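Long-range contact in putative molybdenum cofactor biosynthesis protein D2 (MoaD2) / thiamine S (Mycobacterium smegmatis, PDB 6JC0), which probably serves as a small ubiquitin-like sulfur carrier in molybdenum cofactor biosynthesis: residues B[13-26]-B[42-54]. Numbering follows the deposited sequence.
Sequences YFAAAAAAAGIETE and RLGARNPELARVL
Two short helices of the ubiquitin-like MoaD/ThiS fold, 16-21 and 48-54, pack here, with Ala20 against Leu50 where they come nearest. The segment axes run nearly antiparallel, at 164°, and approach to 8.3 Å. Small side chains allow this: Ala20 CB sits on the backbone of helix 48-54, 3.6 Å from Leu50 CA. One turn along, Val53 CG1 rests on the Ala16-Ala17 backbone, 3.8 Å from Ala17 N, while CG2 touches Ala20 CB. Leu50 has CG anti to its backbone N (chi1 177°), which sends the two methyls to helix 16-21. CD1 meets Ala17 O, and CD2 lies 3.9 Å from Ala21 CB and also near Tyr13 CE1. Ala21 CB covers the centre of one face of the Tyr13 ring.

Asn47 joins the helices at one end. It is the N-cap of helix 48-54: its OD1 accepts from Leu50 N (2.7 Å), and its ND2 donates to Ala20 O (3.2 Å), so one amide both caps its own helix and ties it to the last turn of helix 16-21. Both helices also touch the mixed sheet of this fold: Ala17 and Leu54 pack on Val81 of strand 77-82, as does Tyr13.

A polar cluster borders the apolar packing. Arg46 bends at chi3 and brings NH2 to Glu26 OE2 at 2.9 Å, a salt bridge whose hydrogen bond is weak. The carboxylate and guanidinium planes stand 74° apart, and Ile23 CD1 lies over one guanidinium face. Tyr13 OH donates to the same OE2, on its anti side, at 2.6 Å. A water accepts from Arg46 NE and donates to Tyr13 OH and Leu43 O, while Leu43 CD2 packs against the tyrosine hydroxyl.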
ATOM      1  N   TYR B  13     -29.264  -5.934  21.850  1.00 13.64           N
ATOM      2  CA  TYR B  13     -28.501  -4.690  21.883  1.00 11.42           C
ATOM      3  C   TYR B  13     -27.036  -4.946  21.546  1.00 19.03           C
ATOM      4  O   TYR B  13     -26.462  -5.949  21.969  1.00 17.17           O
ATOM      5  CB  TYR B  13     -28.597  -4.025  23.261  1.00 16.01           C
ATOM      6  CG  TYR B  13     -29.997  -3.648  23.685  1.00 22.39           C
ATOM      7  CD1 TYR B  13     -30.571  -2.456  23.264  1.00 21.88           C
ATOM      8  CD2 TYR B  13     -30.741  -4.481  24.514  1.00 20.34           C
ATOM      9  CE1 TYR B  13     -31.851  -2.104  23.654  1.00 20.22           C
ATOM     10  CE2 TYR B  13     -32.022  -4.138  24.904  1.00 19.14           C
ATOM     11  CZ  TYR B  13     -32.571  -2.947  24.472  1.00 21.25           C
ATOM     12  OH  TYR B  13     -33.846  -2.599  24.853  1.00 20.95           O
ATOM     13  N   PHE B  14     -26.424  -4.029  20.806  1.00 16.44           N
ATOM     14  CA  PHE B  14     -25.014  -4.174  20.460  1.00 17.00           C
ATOM     15  C   PHE B  14     -24.186  -2.957  20.847  1.00 15.11           C
ATOM     16  O   PHE B  14     -24.673  -1.821  20.825  1.00 14.84           O
ATOM     17  CB  PHE B  14     -24.865  -4.462  18.965  1.00 19.59           C
ATOM     18  CG  PHE B  14     -25.329  -5.827  18.580  1.00 16.21           C
ATOM     19  CD1 PHE B  14     -26.650  -6.046  18.227  1.00 15.70           C
ATOM     20  CD2 PHE B  14     -24.457  -6.902  18.617  1.00 15.20           C
ATOM     21  CE1 PHE B  14     -27.086  -7.308  17.894  1.00 15.17           C
ATOM     22  CE2 PHE B  14     -24.889  -8.168  18.284  1.00 12.53           C
ATOM     23  CZ  PHE B  14     -26.204  -8.371  17.921  1.00 15.32           C
ATOM     24  N   ALA B  15     -22.936  -3.226  21.215  1.00 14.27           N
ATOM     25  CA  ALA B  15     -21.940  -2.207  21.541  1.00 19.15           C
ATOM     26  C   ALA B  15     -22.475  -1.145  22.493  1.00 22.17           C
ATOM     27  O   ALA B  15     -22.882  -1.457  23.612  1.00 22.12           O
ATOM     28  CB  ALA B  15     -21.419  -1.563  20.270  1.00 10.04           C
ATOM     29  N   ALA B  16     -22.482   0.105  22.036  1.00 13.92           N
ATOM     30  CA  ALA B  16     -22.919   1.224  22.865  1.00 17.89           C
ATOM     31  C   ALA B  16     -24.353   1.054  23.370  1.00 16.92           C
ATOM     32  O   ALA B  16     -24.671   1.477  24.478  1.00 17.97           O
ATOM     33  CB  ALA B  16     -22.787   2.532  22.100  1.00 17.90           C
ATOM     34  N   ALA B  17     -25.215   0.444  22.562  1.00 18.40           N
ATOM     35  CA  ALA B  17     -26.597   0.217  22.975  1.00 17.30           C
ATOM     36  C   ALA B  17     -26.659  -0.760  24.145  1.00 19.35           C
ATOM     37  O   ALA B  17     -27.334  -0.505  25.149  1.00 22.72           O
ATOM     38  CB  ALA B  17     -27.429  -0.294  21.800  1.00 17.05           C
ATOM     39  N   ALA B  18     -25.943  -1.875  24.017  1.00 15.40           N
ATOM     40  CA  ALA B  18     -25.848  -2.857  25.093  1.00 15.35           C
ATOM     41  C   ALA B  18     -25.278  -2.227  26.352  1.00 20.55           C
ATOM     42  O   ALA B  18     -25.737  -2.507  27.460  1.00 16.86           O
ATOM     43  CB  ALA B  18     -24.990  -4.048  24.663  1.00 13.55           C
ATOM     44  N   ALA B  19     -24.273  -1.373  26.175  1.00 20.79           N
ATOM     45  CA  ALA B  19     -23.627  -0.716  27.300  1.00 23.01           C
ATOM     46  C   ALA B  19     -24.609   0.190  28.033  1.00 20.92           C
ATOM     47  O   ALA B  19     -24.660   0.198  29.258  1.00 24.46           O
ATOM     48  CB  ALA B  19     -22.415   0.077  26.828  1.00 25.56           C
ATOM     49  N   ALA B  20     -25.398   0.943  27.277  1.00 19.43           N
ATOM     50  CA  ALA B  20     -26.342   1.881  27.870  1.00 24.86           C
ATOM     51  C   ALA B  20     -27.548   1.165  28.479  1.00 29.27           C
ATOM     52  O   ALA B  20     -28.080   1.590  29.506  1.00 28.66           O
ATOM     53  CB  ALA B  20     -26.796   2.897  26.829  1.00 21.70           C
ATOM     54  N   ALA B  21     -27.973   0.076  27.845  1.00 28.71           N
ATOM     55  CA  ALA B  21     -29.125  -0.685  28.322  1.00 25.88           C
ATOM     56  C   ALA B  21     -28.777  -1.530  29.542  1.00 30.62           C
ATOM     57  O   ALA B  21     -29.655  -1.892  30.327  1.00 24.87           O
ATOM     58  CB  ALA B  21     -29.677  -1.572  27.211  1.00 17.22           C
ATOM     59  N   GLY B  22     -27.497  -1.855  29.691  1.00 30.43           N
ATOM     60  CA  GLY B  22     -27.053  -2.685  30.798  1.00 29.26           C
ATOM     61  C   GLY B  22     -27.247  -4.165  30.528  1.00 30.55           C
ATOM     62  O   GLY B  22     -26.807  -5.010  31.305  1.00 34.73           O
ATOM     63  N   ILE B  23     -27.908  -4.479  29.418  1.00 26.31           N
ATOM     64  CA  ILE B  23     -28.151  -5.865  29.034  1.00 28.29           C
ATOM     65  C   ILE B  23     -27.848  -6.077  27.560  1.00 27.50           C
ATOM     66  O   ILE B  23     -27.770  -5.120  26.789  1.00 26.30           O
ATOM     67  CB  ILE B  23     -29.607  -6.291  29.308  1.00 26.27           C
ATOM     68  CG1 ILE B  23     -30.580  -5.356  28.585  1.00 27.88           C
ATOM     69  CG2 ILE B  23     -29.890  -6.316  30.806  1.00 31.69           C
ATOM     70  CD1 ILE B  23     -32.038  -5.754  28.731  1.00 29.73           C
ATOM     71  N   GLU B  24     -27.683  -7.336  27.171  1.00 24.84           N
ATOM     72  CA  GLU B  24     -27.395  -7.673  25.784  1.00 28.47           C
ATOM     73  C   GLU B  24     -28.674  -7.998  25.027  1.00 22.83           C
ATOM     74  O   GLU B  24     -28.751  -7.828  23.811  1.00 19.13           O
ATOM     75  CB  GLU B  24     -26.427  -8.851  25.712  1.00 35.74           C
ATOM     76  CG  GLU B  24     -25.106  -8.591  26.412  1.00 45.13           C
ATOM     77  CD  GLU B  24     -24.197  -9.799  26.402  1.00 55.02           C
ATOM     78  OE1 GLU B  24     -23.833 -10.264  25.299  1.00 51.95           O
ATOM     79  OE2 GLU B  24     -23.849 -10.287  27.499  1.00 64.10           O
ATOM     80  N   THR B  25     -29.679  -8.461  25.759  1.00 20.47           N
ATOM     81  CA  THR B  25     -30.929  -8.870  25.146  1.00 25.15           C
ATOM     82  C   THR B  25     -32.087  -8.782  26.136  1.00 27.51           C
ATOM     83  O   THR B  25     -31.886  -8.798  27.348  1.00 25.10           O
ATOM     84  CB  THR B  25     -30.842 -10.311  24.598  1.00 28.01           C
ATOM     85  OG1 THR B  25     -31.955 -10.568  23.732  1.00 34.50           O
ATOM     86  CG2 THR B  25     -30.843 -11.325  25.740  1.00 22.95           C
ATOM     87  N   GLU B  26     -33.298  -8.666  25.605  1.00 27.25           N
ATOM     88  CA  GLU B  26     -34.501  -8.803  26.413  1.00 28.00           C
ATOM     89  C   GLU B  26     -35.643  -9.251  25.520  1.00 27.79           C
ATOM     90  O   GLU B  26     -35.588  -9.080  24.300  1.00 22.22           O
ATOM     91  CB  GLU B  26     -34.858  -7.493  27.124  1.00 24.26           C
ATOM     92  CG  GLU B  26     -35.171  -6.330  26.195  1.00 24.90           C
ATOM     93  CD  GLU B  26     -35.613  -5.085  26.944  1.00 30.87           C
ATOM     94  OE1 GLU B  26     -36.591  -5.162  27.715  1.00 36.67           O
ATOM     95  OE2 GLU B  26     -34.979  -4.024  26.762  1.00 34.95           O
ATOM     96  N   ARG B  42     -40.349   2.995  23.276  1.00 17.96           N
ATOM     97  CA  ARG B  42     -40.570   2.231  24.500  1.00 17.46           C
ATOM     98  C   ARG B  42     -39.258   1.684  25.058  1.00 19.82           C
ATOM     99  O   ARG B  42     -39.070   1.621  26.272  1.00 14.74           O
ATOM    100  CB  ARG B  42     -41.568   1.098  24.250  1.00 15.04           C
ATOM    101  CG  ARG B  42     -42.969   1.595  23.908  1.00 16.17           C
ATOM    102  CD  ARG B  42     -43.914   0.447  23.578  1.00 14.07           C
ATOM    103  NE  ARG B  42     -45.272   0.918  23.320  1.00 19.76           N
ATOM    104  CZ  ARG B  42     -46.166   1.184  24.267  1.00 21.43           C
ATOM    105  NH1 ARG B  42     -47.378   1.607  23.938  1.00 24.81           N
ATOM    106  NH2 ARG B  42     -45.849   1.029  25.545  1.00 21.90           N
ATOM    107  N   LEU B  43     -38.348   1.296  24.173  1.00 12.75           N
ATOM    108  CA  LEU B  43     -37.023   0.858  24.605  1.00 12.84           C
ATOM    109  C   LEU B  43     -36.254   1.991  25.286  1.00 18.36           C
ATOM    110  O   LEU B  43     -35.522   1.770  26.254  1.00 16.35           O
ATOM    111  CB  LEU B  43     -36.212   0.334  23.417  1.00 14.94           C
ATOM    112  CG  LEU B  43     -36.704  -0.909  22.675  1.00 17.90           C
ATOM    113  CD1 LEU B  43     -35.690  -1.302  21.604  1.00 17.46           C
ATOM    114  CD2 LEU B  43     -36.958  -2.059  23.643  1.00 12.55           C
ATOM    115  N   GLY B  44     -36.424   3.204  24.772  1.00 21.67           N
ATOM    116  CA  GLY B  44     -35.679   4.347  25.263  1.00 22.11           C
ATOM    117  C   GLY B  44     -36.162   4.843  26.612  1.00 24.67           C
ATOM    118  O   GLY B  44     -35.449   5.565  27.309  1.00 22.22           O
ATOM    119  N   ALA B  45     -37.374   4.447  26.987  1.00 20.38           N
ATOM    120  CA  ALA B  45     -37.951   4.865  28.256  1.00 22.68           C
ATOM    121  C   ALA B  45     -37.189   4.260  29.439  1.00 30.62           C
ATOM    122  O   ALA B  45     -37.341   4.701  30.578  1.00 26.56           O
ATOM    123  CB  ALA B  45     -39.421   4.487  28.313  1.00 17.43           C
ATOM    124  N   ARG B  46     -36.366   3.251  29.156  1.00 35.81           N
ATOM    125  CA  ARG B  46     -35.534   2.607  30.172  1.00 36.49           C
ATOM    126  C   ARG B  46     -34.677   3.625  30.927  1.00 32.36           C
ATOM    127  O   ARG B  46     -34.807   3.787  32.140  1.00 28.86           O
ATOM    128  CB  ARG B  46     -34.645   1.538  29.527  1.00 36.87           C
ATOM    129  CG  ARG B  46     -33.675   0.857  30.487  1.00 40.93           C
ATOM    130  CD  ARG B  46     -32.910  -0.271  29.801  1.00 39.91           C
ATOM    131  NE  ARG B  46     -33.803  -1.337  29.352  1.00 43.03           N
ATOM    132  CZ  ARG B  46     -34.100  -2.416  30.069  1.00 42.18           C
ATOM    133  NH1 ARG B  46     -33.571  -2.581  31.273  1.00 39.32           N
ATOM    134  NH2 ARG B  46     -34.927  -3.332  29.582  1.00 44.10           N
ATOM    135  N   ASN B  47     -33.801   4.307  30.200  1.00 30.02           N
ATOM    136  CA  ASN B  47     -32.978   5.363  30.774  1.00 30.57           C
ATOM    137  C   ASN B  47     -32.576   6.355  29.690  1.00 28.66           C
ATOM    138  O   ASN B  47     -32.519   6.001  28.513  1.00 36.00           O
ATOM    139  CB  ASN B  47     -31.738   4.776  31.470  1.00 30.13           C
ATOM    140  CG  ASN B  47     -30.809   4.047  30.511  1.00 23.75           C
ATOM    141  OD1 ASN B  47     -30.066   4.670  29.761  1.00 27.27           O
ATOM    142  ND2 ASN B  47     -30.839   2.721  30.544  1.00 26.06           N
ATOM    143  N   PRO B  48     -32.323   7.612  30.080  1.00 25.81           N
ATOM    144  CA  PRO B  48     -31.925   8.657  29.132  1.00 25.73           C
ATOM    145  C   PRO B  48     -30.685   8.311  28.312  1.00 26.03           C
ATOM    146  O   PRO B  48     -30.575   8.762  27.174  1.00 29.65           O
ATOM    147  CB  PRO B  48     -31.645   9.854  30.040  1.00 28.70           C
ATOM    148  CG  PRO B  48     -32.551   9.643  31.199  1.00 32.44           C
ATOM    149  CD  PRO B  48     -32.568   8.160  31.426  1.00 25.70           C
ATOM    150  N   GLU B  49     -29.768   7.533  28.882  1.00 30.01           N
ATOM    151  CA  GLU B  49     -28.530   7.184  28.191  1.00 34.18           C
ATOM    152  C   GLU B  49     -28.816   6.284  26.992  1.00 26.50           C
ATOM    153  O   GLU B  49     -28.309   6.522  25.895  1.00 25.43           O
ATOM    154  CB  GLU B  49     -27.545   6.497  29.139  1.00 44.14           C
ATOM    155  CG  GLU B  49     -27.241   7.275  30.413  1.00 55.48           C
ATOM    156  CD  GLU B  49     -28.231   6.988  31.531  1.00 60.63           C
ATOM    157  OE1 GLU B  49     -29.419   7.350  31.388  1.00 62.34           O
ATOM    158  OE2 GLU B  49     -27.820   6.396  32.550  1.00 61.55           O
ATOM    159  N   LEU B  50     -29.625   5.252  27.203  1.00 21.47           N
ATOM    160  CA  LEU B  50     -30.024   4.376  26.109  1.00 22.25           C
ATOM    161  C   LEU B  50     -30.802   5.171  25.069  1.00 23.93           C
ATOM    162  O   LEU B  50     -30.537   5.065  23.872  1.00 18.89           O
ATOM    163  CB  LEU B  50     -30.861   3.200  26.616  1.00 18.19           C
ATOM    164  CG  LEU B  50     -31.385   2.266  25.522  1.00 23.41           C
ATOM    165  CD1 LEU B  50     -30.235   1.727  24.676  1.00 20.02           C
ATOM    166  CD2 LEU B  50     -32.211   1.128  26.111  1.00 19.96           C
ATOM    167  N   ALA B  51     -31.750   5.977  25.543  1.00 19.83           N
ATOM    168  CA  ALA B  51     -32.554   6.825  24.668  1.00 23.52           C
ATOM    169  C   ALA B  51     -31.658   7.678  23.778  1.00 26.73           C
ATOM    170  O   ALA B  51     -31.934   7.858  22.591  1.00 24.95           O
ATOM    171  CB  ALA B  51     -33.484   7.706  25.490  1.00 24.75           C
ATOM    172  N   ARG B  52     -30.576   8.181  24.366  1.00 25.89           N
ATOM    173  CA  ARG B  52     -29.595   8.995  23.657  1.00 28.08           C
ATOM    174  C   ARG B  52     -28.870   8.188  22.574  1.00 23.65           C
ATOM    175  O   ARG B  52     -28.757   8.629  21.432  1.00 22.23           O
ATOM    176  CB  ARG B  52     -28.585   9.575  24.653  1.00 35.51           C
ATOM    177  CG  ARG B  52     -28.058  10.955  24.295  1.00 43.84           C
ATOM    178  CD  ARG B  52     -27.122  11.505  25.373  1.00 49.52           C
ATOM    179  NE  ARG B  52     -27.765  11.587  26.685  1.00 52.50           N
ATOM    180  CZ  ARG B  52     -27.418  10.850  27.737  1.00 50.75           C
ATOM    181  NH1 ARG B  52     -26.424   9.976  27.640  1.00 53.83           N
ATOM    182  NH2 ARG B  52     -28.061  10.991  28.890  1.00 45.47           N
ATOM    183  N   VAL B  53     -28.386   7.005  22.940  1.00 20.44           N
ATOM    184  CA  VAL B  53     -27.682   6.137  22.001  1.00 18.92           C
ATOM    185  C   VAL B  53     -28.589   5.694  20.853  1.00 20.90           C
ATOM    186  O   VAL B  53     -28.149   5.611  19.704  1.00 21.89           O
ATOM    187  CB  VAL B  53     -27.105   4.894  22.716  1.00 24.79           C
ATOM    188  CG1 VAL B  53     -26.692   3.815  21.709  1.00 20.36           C
ATOM    189  CG2 VAL B  53     -25.922   5.290  23.590  1.00 25.52           C
ATOM    190  N   LEU B  54     -29.858   5.429  21.163  1.00 18.90           N
ATOM    191  CA  LEU B  54     -30.812   4.947  20.164  1.00 15.36           C
ATOM    192  C   LEU B  54     -31.040   5.927  19.014  1.00 27.08           C
ATOM    193  O   LEU B  54     -31.365   5.514  17.899  1.00 25.89           O
ATOM    194  CB  LEU B  54     -32.157   4.630  20.819  1.00 15.42           C
ATOM    195  CG  LEU B  54     -32.230   3.403  21.727  1.00 17.99           C
ATOM    196  CD1 LEU B  54     -33.636   3.245  22.281  1.00 16.17           C
ATOM    197  CD2 LEU B  54     -31.812   2.159  20.974  1.00 21.82           C
TER
HETATM  198  O   HOH W   1     -35.047  -0.748  26.853  1.00 19.95           O